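Local coordinates for protein type III effector HopA1 (Pseudomonas syringae pv. tomato str. DC3000, PDB 4RSX) that is a type III effector of a plant-pathogenic bacterium, probably delivered into host cells to act on signalling there, its molecular activity being unsettled, at residues 168-173 / 196-201; 220-225 / 239-244; 149-152 / 156-159; 15-20 / 30-35. One frame throughout, in Å; residues are numbered along the deposited sequence.

Interaction 1: residues 168-173 / 196-201; sequences KAEKLG and QSLSKG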
loop_
_atom_site.group_PDB
_atom_site.type_symbol
_atom_site.label_atom_id
_atom_site.label_comp_id
_atom_site.label_asym_id
_atom_site.label_seq_id
_atom_site.Cartn_x
_atom_site.Cartn_y
_atom_site.Cartn_z
ATOM N N LYS A 168 -6.273 13.420 7.357
ATOM C CA LYS A 168 -4.988 13.858 6.823
ATOM C C LYS A 168 -4.722 13.169 5.480
ATOM O O LYS A 168 -4.285 13.806 4.523
ATOM C CB LYS A 168 -3.865 13.571 7.835
ATOM C CG LYS A 168 -2.462 14.026 7.413
ATOM C CD LYS A 168 -2.356 15.535 7.211
ATOM C CE LYS A 168 -1.018 15.902 6.554
ATOM N NZ LYS A 168 -0.672 17.351 6.692
ATOM N N ALA A 169 -5.020 11.871 5.409
ATOM C CA ALA A 169 -4.846 11.099 4.174
ATOM C C ALA A 169 -5.733 11.599 3.044
ATOM O O ALA A 169 -5.286 11.665 1.895
ATOM C CB ALA A 169 -5.119 9.626 4.423
ATOM N N GLU A 170 -6.993 11.917 3.358
ATOM C CA GLU A 170 -7.906 12.498 2.370
ATOM C C GLU A 170 -7.322 13.775 1.772
ATOM O O GLU A 170 -7.287 13.939 0.550
ATOM C CB GLU A 170 -9.279 12.802 2.989
ATOM C CG GLU A 170 -10.140 11.557 3.241
ATOM C CD GLU A 170 -11.522 11.876 3.837
ATOM O OE1 GLU A 170 -11.657 12.909 4.535
ATOM O OE2 GLU A 170 -12.472 11.086 3.609
ATOM N N LYS A 171 -6.858 14.678 2.631
ATOM C CA LYS A 171 -6.260 15.921 2.149
ATOM C C LYS A 171 -5.041 15.668 1.261
ATOM O O LYS A 171 -4.910 16.283 0.207
ATOM C CB LYS A 171 -5.897 16.832 3.322
ATOM C CG LYS A 171 -7.104 17.337 4.099
ATOM C CD LYS A 171 -6.680 18.280 5.222
ATOM C CE LYS A 171 -7.885 18.876 5.942
ATOM N NZ LYS A 171 -7.474 19.898 6.956
ATOM N N LEU A 172 -4.157 14.759 1.679
ATOM C CA LEU A 172 -2.973 14.450 0.874
ATOM C C LEU A 172 -3.355 13.804 -0.444
ATOM O O LEU A 172 -2.715 14.042 -1.471
ATOM C CB LEU A 172 -2.033 13.514 1.619
ATOM C CG LEU A 172 -1.333 14.124 2.821
ATOM C CD1 LEU A 172 -0.582 13.022 3.540
ATOM C CD2 LEU A 172 -0.400 15.255 2.410
ATOM N N GLY A 173 -4.397 12.979 -0.403
ATOM C CA GLY A 173 -4.893 12.319 -1.593
ATOM C C GLY A 173 -5.421 13.326 -2.603
ATOM O O GLY A 173 -5.047 13.284 -3.781
ATOM N N GLN A 196 -10.362 1.260 3.006
ATOM C CA GLN A 196 -11.378 2.275 2.746
ATOM C C GLN A 196 -11.072 3.095 1.488
ATOM O O GLN A 196 -9.998 3.704 1.355
ATOM C CB GLN A 196 -11.547 3.213 3.961
ATOM C CG GLN A 196 -12.652 4.258 3.794
ATOM C CD GLN A 196 -12.774 5.181 5.012
ATOM O OE1 GLN A 196 -12.500 4.769 6.141
ATOM N NE2 GLN A 196 -13.174 6.437 4.782
ATOM N N SER A 197 -12.034 3.119 0.569
ATOM C CA SER A 197 -11.910 3.880 -0.667
ATOM C C SER A 197 -12.154 5.367 -0.421
ATOM O O SER A 197 -13.218 5.747 0.061
ATOM C CB SER A 197 -12.915 3.335 -1.691
ATOM O OG SER A 197 -12.919 4.108 -2.880
ATOM N N LEU A 198 -11.179 6.209 -0.762
ATOM C CA LEU A 198 -11.322 7.658 -0.589
ATOM C C LEU A 198 -11.805 8.349 -1.869
ATOM O O LEU A 198 -12.499 9.370 -1.813
ATOM C CB LEU A 198 -10.006 8.283 -0.134
ATOM C CG LEU A 198 -9.416 7.732 1.162
ATOM C CD1 LEU A 198 -8.193 8.547 1.608
ATOM C CD2 LEU A 198 -10.469 7.685 2.278
ATOM N N SER A 199 -11.396 7.798 -3.009
ATOM C CA SER A 199 -11.880 8.195 -4.330
ATOM C C SER A 199 -11.227 7.222 -5.278
ATOM O O SER A 199 -10.399 6.424 -4.850
ATOM C CB SER A 199 -11.502 9.635 -4.696
ATOM O OG SER A 199 -10.103 9.824 -4.685
ATOM N N LYS A 200 -11.603 7.277 -6.551
ATOM C CA LYS A 200 -11.049 6.372 -7.557
ATOM C C LYS A 200 -9.517 6.301 -7.466
ATOM O O LYS A 200 -8.837 7.331 -7.510
ATOM C CB LYS A 200 -11.476 6.832 -8.955
ATOM C CG LYS A 200 -11.152 5.855 -10.088
ATOM C CD LYS A 200 -11.453 6.522 -11.437
ATOM C CE LYS A 200 -12.270 5.617 -12.356
ATOM N NZ LYS A 200 -11.467 4.744 -13.261
ATOM N N GLY A 201 -8.991 5.091 -7.298
ATOM C CA GLY A 201 -7.554 4.894 -7.248
ATOM C C GLY A 201 -6.890 5.243 -5.923
ATOM O O GLY A 201 -5.661 5.123 -5.797
#
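Leu198 reaches from a sheet edge onto the backbone and side chains of Ala169 and Glu170, so this is alpha/beta layer packing: helix 166-180 against strand 196-199, an outermost strand of the antiparallel sheet. The leucine fork does the touching. Leu198 CD1 and CD2 lie 3.9 Å and 4.0 Å from Glu170 CG, so the methylene of the glutamate is met by both methyls at once, with the two side chains at about a right angle. Leu198 CD1 also rests against the helix backbone, 4.0 Å from Glu170 N, and approaches Ala169 CB at 4.3 Å. With CG of Leu198 anti to its own carbonyl carbon (chi1 -58°), the branch is carried toward the helix. Glu170, extended beyond CG, contributes its aliphatic stem, and no hydrogen bond joins the two segments. In the second shell, Tyr204 of the adjoining strand 202-207 touches both Ala169 and Leu198, while Val166 meets Leu198 from the start of the same helix. Leu198 and Ser199 both lie opposite the one residue Leu202 of strand 202-207, a classic beta bulge. At and just after the bulge, Lys177 NZ, further along the helix, hydrogen-bonds both Ser199 OG and Lys200 O.

Interaction 2: residues 220-225 / 239-244; sequences AEVISD and KLSLSA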
loop_
_atom_site.group_PDB
_atom_site.type_symbol
_atom_site.label_atom_id
_atom_site.label_comp_id
_atom_site.label_asym_id
_atom_site.label_seq_id
_atom_site.Cartn_x
_atom_site.Cartn_y
_atom_site.Cartn_z
ATOM N N ALA A 220 -5.702 -10.767 7.199
ATOM C CA ALA A 220 -5.874 -12.207 6.989
ATOM C C ALA A 220 -5.893 -12.897 8.346
ATOM O O ALA A 220 -6.677 -13.834 8.586
ATOM C CB ALA A 220 -4.739 -12.779 6.119
ATOM N N GLU A 221 -5.035 -12.415 9.243
ATOM C CA GLU A 221 -4.849 -13.069 10.530
ATOM C C GLU A 221 -5.989 -12.772 11.502
ATOM O O GLU A 221 -6.332 -13.605 12.341
ATOM C CB GLU A 221 -3.437 -12.785 11.089
ATOM C CG GLU A 221 -2.375 -13.594 10.301
ATOM C CD GLU A 221 -0.926 -13.210 10.594
ATOM O OE1 GLU A 221 -0.017 -14.008 10.252
ATOM O OE2 GLU A 221 -0.687 -12.115 11.151
ATOM N N VAL A 222 -6.608 -11.600 11.357
ATOM C CA VAL A 222 -7.849 -11.309 12.068
ATOM C C VAL A 222 -8.909 -12.372 11.704
ATOM O O VAL A 222 -9.640 -12.877 12.575
ATOM C CB VAL A 222 -8.376 -9.893 11.715
ATOM C CG1 VAL A 222 -9.785 -9.685 12.241
ATOM C CG2 VAL A 222 -7.444 -8.817 12.260
ATOM N N ILE A 223 -8.984 -12.704 10.417
ATOM C CA ILE A 223 -9.960 -13.679 9.936
ATOM C C ILE A 223 -9.681 -15.071 10.510
ATOM O O ILE A 223 -10.609 -15.764 10.936
ATOM C CB ILE A 223 -9.973 -13.751 8.391
ATOM C CG1 ILE A 223 -10.518 -12.448 7.797
ATOM C CG2 ILE A 223 -10.820 -14.934 7.909
ATOM C CD1 ILE A 223 -10.324 -12.344 6.293
ATOM N N SER A 224 -8.411 -15.481 10.512
ATOM C CA SER A 224 -8.010 -16.754 11.120
ATOM C C SER A 224 -8.502 -16.848 12.551
ATOM O O SER A 224 -9.054 -17.873 12.965
ATOM C CB SER A 224 -6.488 -16.903 11.136
ATOM O OG SER A 224 -5.986 -16.946 9.824
ATOM N N ASP A 225 -8.278 -15.785 13.312
ATOM C CA ASP A 225 -8.729 -15.752 14.694
ATOM C C ASP A 225 -10.238 -15.948 14.790
ATOM O O ASP A 225 -10.707 -16.783 15.560
ATOM C CB ASP A 225 -8.329 -14.438 15.371
ATOM C CG ASP A 225 -6.834 -14.341 15.617
ATOM O OD1 ASP A 225 -6.148 -15.396 15.610
ATOM O OD2 ASP A 225 -6.350 -13.202 15.823
ATOM N N LYS A 239 -16.104 -9.252 14.084
ATOM C CA LYS A 239 -16.085 -7.986 14.801
ATOM C C LYS A 239 -15.310 -8.091 16.105
ATOM O O LYS A 239 -14.553 -7.184 16.459
ATOM C CB LYS A 239 -17.512 -7.504 15.063
ATOM C CG LYS A 239 -18.258 -7.154 13.780
ATOM C CD LYS A 239 -19.549 -6.386 14.075
ATOM C CE LYS A 239 -20.229 -5.936 12.783
ATOM N NZ LYS A 239 -19.605 -4.719 12.215
ATOM N N LEU A 240 -15.491 -9.195 16.820
ATOM C CA LEU A 240 -14.749 -9.411 18.062
ATOM C C LEU A 240 -13.264 -9.586 17.772
ATOM O O LEU A 240 -12.427 -9.045 18.479
ATOM C CB LEU A 240 -15.261 -10.651 18.781
ATOM C CG LEU A 240 -15.385 -10.598 20.299
ATOM C CD1 LEU A 240 -14.039 -10.311 20.956
ATOM C CD2 LEU A 240 -16.442 -9.566 20.713
ATOM N N SER A 241 -12.941 -10.354 16.736
ATOM C CA SER A 241 -11.550 -10.546 16.341
ATOM C C SER A 241 -10.897 -9.234 15.905
ATOM O O SER A 241 -9.715 -9.001 16.205
ATOM C CB SER A 241 -11.435 -11.600 15.244
ATOM O OG SER A 241 -10.088 -11.719 14.791
ATOM N N LEU A 242 -11.652 -8.376 15.217
ATOM C CA LEU A 242 -11.142 -7.049 14.891
ATOM C C LEU A 242 -10.812 -6.249 16.163
ATOM O O LEU A 242 -9.678 -5.766 16.323
ATOM C CB LEU A 242 -12.107 -6.283 13.992
ATOM C CG LEU A 242 -12.169 -6.702 12.519
ATOM C CD1 LEU A 242 -13.370 -6.062 11.844
ATOM C CD2 LEU A 242 -10.903 -6.307 11.789
ATOM N N SER A 243 -11.787 -6.114 17.061
ATOM C CA SER A 243 -11.568 -5.399 18.307
ATOM C C SER A 243 -10.399 -5.988 19.080
ATOM O O SER A 243 -9.523 -5.245 19.513
ATOM C CB SER A 243 -12.816 -5.418 19.191
ATOM O OG SER A 243 -13.812 -4.588 18.638
ATOM N N ALA A 244 -10.384 -7.313 19.246
ATOM C CA ALA A 244 -9.366 -7.970 20.072
ATOM C C ALA A 244 -7.961 -7.801 19.483
ATOM O O ALA A 244 -6.945 -7.919 20.190
ATOM C CB ALA A 244 -9.695 -9.453 20.257
#
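Ser241 and Val222 join two consecutive helices, 215-228 and 234-245, in an oblique helix-helix packing: the axes of the short segments approach to 8.5 Å and their directions differ by 123°. Ser241 OG donates to the backbone carbonyl Val222 O at 2.5 Å, short enough that its exact length is uncertain, meeting it at a C=O...donor angle of 122° and a little out of the carbonyl plane. Its torsion explains the reach: OG stands opposite the backbone N, and chi1 176° directs it to the facing helix. Val222 CG1 and Asp225 CB flank the same oxygen, each 3.3 Å from Ser241 OG, in a buried interface. Val222 turns CG1 anti to its own N, and this methyl serves a second partner, Leu242 CD2, at 3.6 Å. Leu242 starts off pointing away from the helix opposite, but its CD2 branch swings back, and the two aliphatic chains cross at about a right angle. Phe11 of helix 2-19 and Tyr247 touch Val222 and Leu242 as well, extending the apolar patch. The Asp225 carboxylate divides its oxygens: OD1 forms a salt bridge with Arg228 NH1 in its own helix, and OD2 accepts from Asn245 ND2 across the contact. That bond ties the helices a second time; the one from Asn245 ND2 to Ser241 O stays within the end of helix 234-245.

Interaction 3: residues 149-152 / 156-159; sequences ACHG and DSAV
His151 and Gly152 meet Ser157 and Ala158 where the chain turns into strand 158-162. Asp156, at the start of residues 156-159, leads into the contact without joining it, its OD2 held in a salt bridge to Lys144 NZ. Ser157 carries the contact with two different atoms. Its OG accepts the backbone N-H of Gly152, with Gly152 N 3.0 Å from Ser157 OG, and the N-H...O angle of 172° makes this an almost linear bond. Its CB lies over one face of the His151 imidazole, 3.7 Å from the centroid and 20° off the normal, a CH-pi contact. The methylene is displaced toward the rim, so that CD2 and NE2 of His151 are both 3.6 Å from Ser157 CB. The torsion chi1 of -70° swings OG to Gly152 N, while CB, fixed by the backbone, lies over the ring. At Gly152 the positive phi would jam a CB against the preceding carbonyl O. Next comes Ala158, whose CB approaches His151 CE1 obliquely at 4.4 Å; the methyl also meets Leu126 and Met130 of helix 123-136. From Ala158 on the chain is strand; the backbone of Val159 pairs with Lys144, as that of Ser157 does with Ile146. The arrangement is that of a long loop folded back on itself in a beta-hairpin, here linking the adjacent antiparallel strands 140-146 and 158-162.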
loop_
_atom_site.group_PDB
_atom_site.type_symbol
_atom_site.label_atom_id
_atom_site.label_comp_id
_atom_site.label_asym_id
_atom_site.label_seq_id
_atom_site.Cartn_x
_atom_site.Cartn_y
_atom_site.Cartn_z
ATOM N N ALA A 149 8.107 -3.159 -14.208
ATOM C CA ALA A 149 7.588 -4.351 -14.872
ATOM C C ALA A 149 6.329 -4.876 -14.174
ATOM O O ALA A 149 5.525 -5.570 -14.788
ATOM C CB ALA A 149 8.654 -5.433 -14.967
ATOM N N CYS A 150 6.160 -4.542 -12.893
ATOM C CA CYS A 150 5.047 -5.085 -12.101
ATOM C C CYS A 150 4.000 -4.045 -11.726
ATOM O O CYS A 150 2.977 -4.384 -11.136
ATOM C CB CYS A 150 5.567 -5.738 -10.813
ATOM S SG CYS A 150 6.660 -7.155 -11.070
ATOM N N HIS A 151 4.255 -2.781 -12.044
ATOM C CA HIS A 151 3.297 -1.739 -11.696
ATOM C C HIS A 151 1.952 -2.003 -12.370
ATOM O O HIS A 151 1.892 -2.183 -13.589
ATOM C CB HIS A 151 3.818 -0.368 -12.096
ATOM C CG HIS A 151 3.271 0.747 -11.262
ATOM N ND1 HIS A 151 4.073 1.561 -10.490
ATOM C CD2 HIS A 151 2.000 1.178 -11.073
ATOM C CE1 HIS A 151 3.320 2.453 -9.869
ATOM N NE2 HIS A 151 2.058 2.238 -10.200
ATOM N N GLY A 152 0.881 -2.040 -11.571
ATOM C CA GLY A 152 -0.450 -2.316 -12.089
ATOM C C GLY A 152 -0.893 -3.751 -11.856
ATOM O O GLY A 152 -2.042 -4.106 -12.142
ATOM N N ASP A 156 -0.324 -3.268 -4.018
ATOM C CA ASP A 156 0.448 -2.161 -3.452
ATOM C C ASP A 156 1.522 -1.609 -4.414
ATOM O O ASP A 156 2.692 -1.493 -4.047
ATOM C CB ASP A 156 1.063 -2.576 -2.094
ATOM C CG ASP A 156 1.968 -3.801 -2.209
ATOM O OD1 ASP A 156 1.932 -4.478 -3.266
ATOM O OD2 ASP A 156 2.716 -4.092 -1.244
ATOM N N SER A 157 1.114 -1.253 -5.633
ATOM C CA SER A 157 2.022 -0.676 -6.626
ATOM C C SER A 157 2.623 0.656 -6.173
ATOM O O SER A 157 3.776 0.976 -6.511
ATOM C CB SER A 157 1.313 -0.492 -7.982
ATOM O OG SER A 157 1.059 -1.746 -8.591
ATOM N N ALA A 158 1.837 1.438 -5.426
ATOM C CA ALA A 158 2.322 2.707 -4.870
ATOM C C ALA A 158 1.646 3.038 -3.539
ATOM O O ALA A 158 0.412 3.039 -3.441
ATOM C CB ALA A 158 2.121 3.841 -5.869
ATOM N N VAL A 159 2.457 3.318 -2.521
ATOM C CA VAL A 159 1.941 3.565 -1.177
ATOM C C VAL A 159 2.671 4.747 -0.504
ATOM O O VAL A 159 3.907 4.864 -0.591
ATOM C CB VAL A 159 2.053 2.299 -0.252
ATOM C CG1 VAL A 159 1.338 2.545 1.081
ATOM C CG2 VAL A 159 1.486 1.023 -0.918
#

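Interaction 4: residues 15-20 / 30-35; sequences AKQAEA and YKIYKQ
Ile32 projects from helix 26-35 toward helix 2-19 and divides its two branches between Gln17 and Ala18. The CG2 methyl meets the amide oxygen of Gln17, with Gln17 OE1 3.5 Å from Ile32 CG2, while Ile32 CD1 lies against the backbone of the next residue, 4.0 Å from Ala18 N and 4.1 Å from Ala18 CA. The CB of Ala18 is slightly further from Ile32 CD1, at 4.4 Å, so the longer branch of the isoleucine packs on the helix surface as much as on the alanine methyl. The torsion aims each branch: chi1 -57° sets CG2, anti to the backbone N, toward Gln17 and the CG1-CD1 arm toward Ala18. The Gln17 chain, extended beyond CG, and the isoleucine cross obliquely. No hydrogen bond spans the segments; the other amide atom, Gln17 NE2, is bonded to Glu13 OE2 one turn back in its own helix. On the inner side, Ala18 and Ala15 also touch Ile223 of helix 215-228, and Phe234 of helix 234-245 packs on Ala15 and Lys16. Tyr33, next to Ile32, meets the ring of Trp14, their planes at about 35°, giving helices 2-19 and 26-35 a second point of contact. Ile32 set between a glutamine amide and an alanine thus joins two consecutive helices, part of a helical cluster with helices 215-228 and 234-245.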
loop_
_atom_site.group_PDB
_atom_site.type_symbol
_atom_site.label_atom_id
_atom_site.label_comp_id
_atom_site.label_asym_id
_atom_site.label_seq_id
_atom_site.Cartn_x
_atom_site.Cartn_y
_atom_site.Cartn_z
ATOM N N ALA A 15 -13.827 -12.982 4.262
ATOM C CA ALA A 15 -13.930 -13.889 5.393
ATOM C C ALA A 15 -14.844 -15.082 5.085
ATOM O O ALA A 15 -14.566 -16.201 5.523
ATOM C CB ALA A 15 -14.421 -13.134 6.619
ATOM N N LYS A 16 -15.925 -14.847 4.340
ATOM C CA LYS A 16 -16.836 -15.940 3.967
ATOM C C LYS A 16 -16.169 -16.916 3.004
ATOM O O LYS A 16 -16.339 -18.133 3.119
ATOM C CB LYS A 16 -18.130 -15.408 3.348
ATOM C CG LYS A 16 -18.958 -14.550 4.278
ATOM C CD LYS A 16 -19.221 -15.255 5.616
ATOM C CE LYS A 16 -20.440 -16.175 5.583
ATOM N NZ LYS A 16 -20.965 -16.434 6.973
ATOM N N GLN A 17 -15.389 -16.385 2.069
ATOM C CA GLN A 17 -14.626 -17.249 1.166
ATOM C C GLN A 17 -13.584 -18.063 1.932
ATOM O O GLN A 17 -13.344 -19.222 1.603
ATOM C CB GLN A 17 -13.973 -16.435 0.044
ATOM C CG GLN A 17 -14.951 -15.568 -0.728
ATOM C CD GLN A 17 -14.281 -14.823 -1.869
ATOM O OE1 GLN A 17 -13.165 -15.162 -2.280
ATOM N NE2 GLN A 17 -14.962 -13.803 -2.394
ATOM N N ALA A 18 -12.967 -17.462 2.953
ATOM C CA ALA A 18 -12.031 -18.213 3.793
ATOM C C ALA A 18 -12.789 -19.298 4.535
ATOM O O ALA A 18 -12.306 -20.422 4.684
ATOM C CB ALA A 18 -11.302 -17.285 4.801
ATOM N N GLU A 19 -13.977 -18.945 5.011
ATOM C CA GLU A 19 -14.772 -19.844 5.836
ATOM C C GLU A 19 -15.253 -21.031 5.018
ATOM O O GLU A 19 -15.483 -22.104 5.559
ATOM C CB GLU A 19 -15.970 -19.106 6.409
ATOM C CG GLU A 19 -16.822 -19.954 7.325
ATOM C CD GLU A 19 -18.070 -19.240 7.774
ATOM O OE1 GLU A 19 -18.612 -18.433 6.983
ATOM O OE2 GLU A 19 -18.509 -19.480 8.921
ATOM N N ALA A 20 -15.395 -20.837 3.710
ATOM C CA ALA A 20 -15.849 -21.915 2.831
ATOM C C ALA A 20 -14.758 -22.957 2.571
ATOM O O ALA A 20 -15.045 -24.054 2.097
ATOM C CB ALA A 20 -16.376 -21.349 1.514
ATOM N N TYR A 30 -4.668 -15.403 3.135
ATOM C CA TYR A 30 -3.905 -14.316 2.531
ATOM C C TYR A 30 -3.900 -14.343 0.986
ATOM O O TYR A 30 -3.939 -13.282 0.333
ATOM C CB TYR A 30 -2.475 -14.353 3.080
ATOM C CG TYR A 30 -1.551 -13.334 2.478
ATOM C CD1 TYR A 30 -1.818 -11.973 2.595
ATOM C CD2 TYR A 30 -0.398 -13.726 1.802
ATOM C CE1 TYR A 30 -0.967 -11.026 2.046
ATOM C CE2 TYR A 30 0.468 -12.787 1.251
ATOM C CZ TYR A 30 0.180 -11.437 1.380
ATOM O OH TYR A 30 1.029 -10.503 0.826
ATOM N N LYS A 31 -3.844 -15.542 0.401
ATOM C CA LYS A 31 -3.803 -15.653 -1.058
ATOM C C LYS A 31 -5.074 -15.126 -1.721
ATOM O O LYS A 31 -5.017 -14.631 -2.843
ATOM C CB LYS A 31 -3.514 -17.089 -1.501
ATOM C CG LYS A 31 -2.045 -17.509 -1.315
ATOM C CD LYS A 31 -1.820 -18.968 -1.749
ATOM C CE LYS A 31 -0.381 -19.410 -1.487
ATOM N NZ LYS A 31 -0.239 -20.898 -1.472
ATOM N N ILE A 32 -6.207 -15.219 -1.024
ATOM C CA ILE A 32 -7.451 -14.624 -1.521
ATOM C C ILE A 32 -7.311 -13.107 -1.710
ATOM O O ILE A 32 -7.777 -12.557 -2.708
ATOM C CB ILE A 32 -8.651 -14.918 -0.603
ATOM C CG1 ILE A 32 -8.827 -16.430 -0.417
ATOM C CG2 ILE A 32 -9.917 -14.308 -1.183
ATOM C CD1 ILE A 32 -9.732 -16.790 0.743
ATOM N N TYR A 33 -6.671 -12.444 -0.749
ATOM C CA TYR A 33 -6.352 -11.015 -0.848
ATOM C C TYR A 33 -5.387 -10.729 -1.999
ATOM O O TYR A 33 -5.549 -9.734 -2.709
ATOM C CB TYR A 33 -5.720 -10.529 0.463
ATOM C CG TYR A 33 -5.257 -9.091 0.449
ATOM C CD1 TYR A 33 -6.082 -8.085 0.906
ATOM C CD2 TYR A 33 -3.993 -8.740 -0.015
ATOM C CE1 TYR A 33 -5.673 -6.781 0.911
ATOM C CE2 TYR A 33 -3.582 -7.425 -0.030
ATOM C CZ TYR A 33 -4.428 -6.453 0.444
ATOM O OH TYR A 33 -4.044 -5.139 0.450
ATOM N N LYS A 34 -4.359 -11.567 -2.142
ATOM C CA LYS A 34 -3.376 -11.402 -3.220
ATOM C C LYS A 34 -4.010 -11.624 -4.589
ATOM O O LYS A 34 -3.744 -10.876 -5.528
ATOM C CB LYS A 34 -2.202 -12.369 -3.040
ATOM C CG LYS A 34 -1.103 -11.875 -2.105
ATOM C CD LYS A 34 0.124 -11.380 -2.888
ATOM C CE LYS A 34 1.000 -12.532 -3.398
ATOM N NZ LYS A 34 2.225 -12.052 -4.126
ATOM N N GLN A 35 -4.855 -12.653 -4.682
ATOM C CA GLN A 35 -5.569 -13.005 -5.912
ATOM C C GLN A 35 -6.495 -11.895 -6.400
ATOM O O GLN A 35 -6.873 -11.885 -7.567
ATOM C CB GLN A 35 -6.364 -14.312 -5.720
ATOM C CG GLN A 35 -5.514 -15.604 -5.768
ATOM C CD GLN A 35 -6.261 -16.847 -5.261
ATOM O OE1 GLN A 35 -7.482 -16.827 -5.070
ATOM N NE2 GLN A 35 -5.518 -17.927 -5.028
#

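Overall arrangement
Interactions 2 and 4 belong to one helical cluster: their centres are 14 Å apart and they touch, Ile223 CG2 lying 3.9 Å from Ala18 CB and Ala220 CB 4.0 Å from Tyr30 N. Helices from the two ends of this C-terminal part of HopA1 therefore pack together. Interactions 1 and 3 belong to the antiparallel sheet, with centres about 17 Å apart and nearest atoms about 7 Å apart; strand 158-162 and helix 166-180 follow each other in the chain. Interaction 3 comes within about 6 Å of interaction 4 (nearest atoms). Interactions 2 and 3 each add one hydrogen bond to packing; no ligand or active site is identified at any of the four.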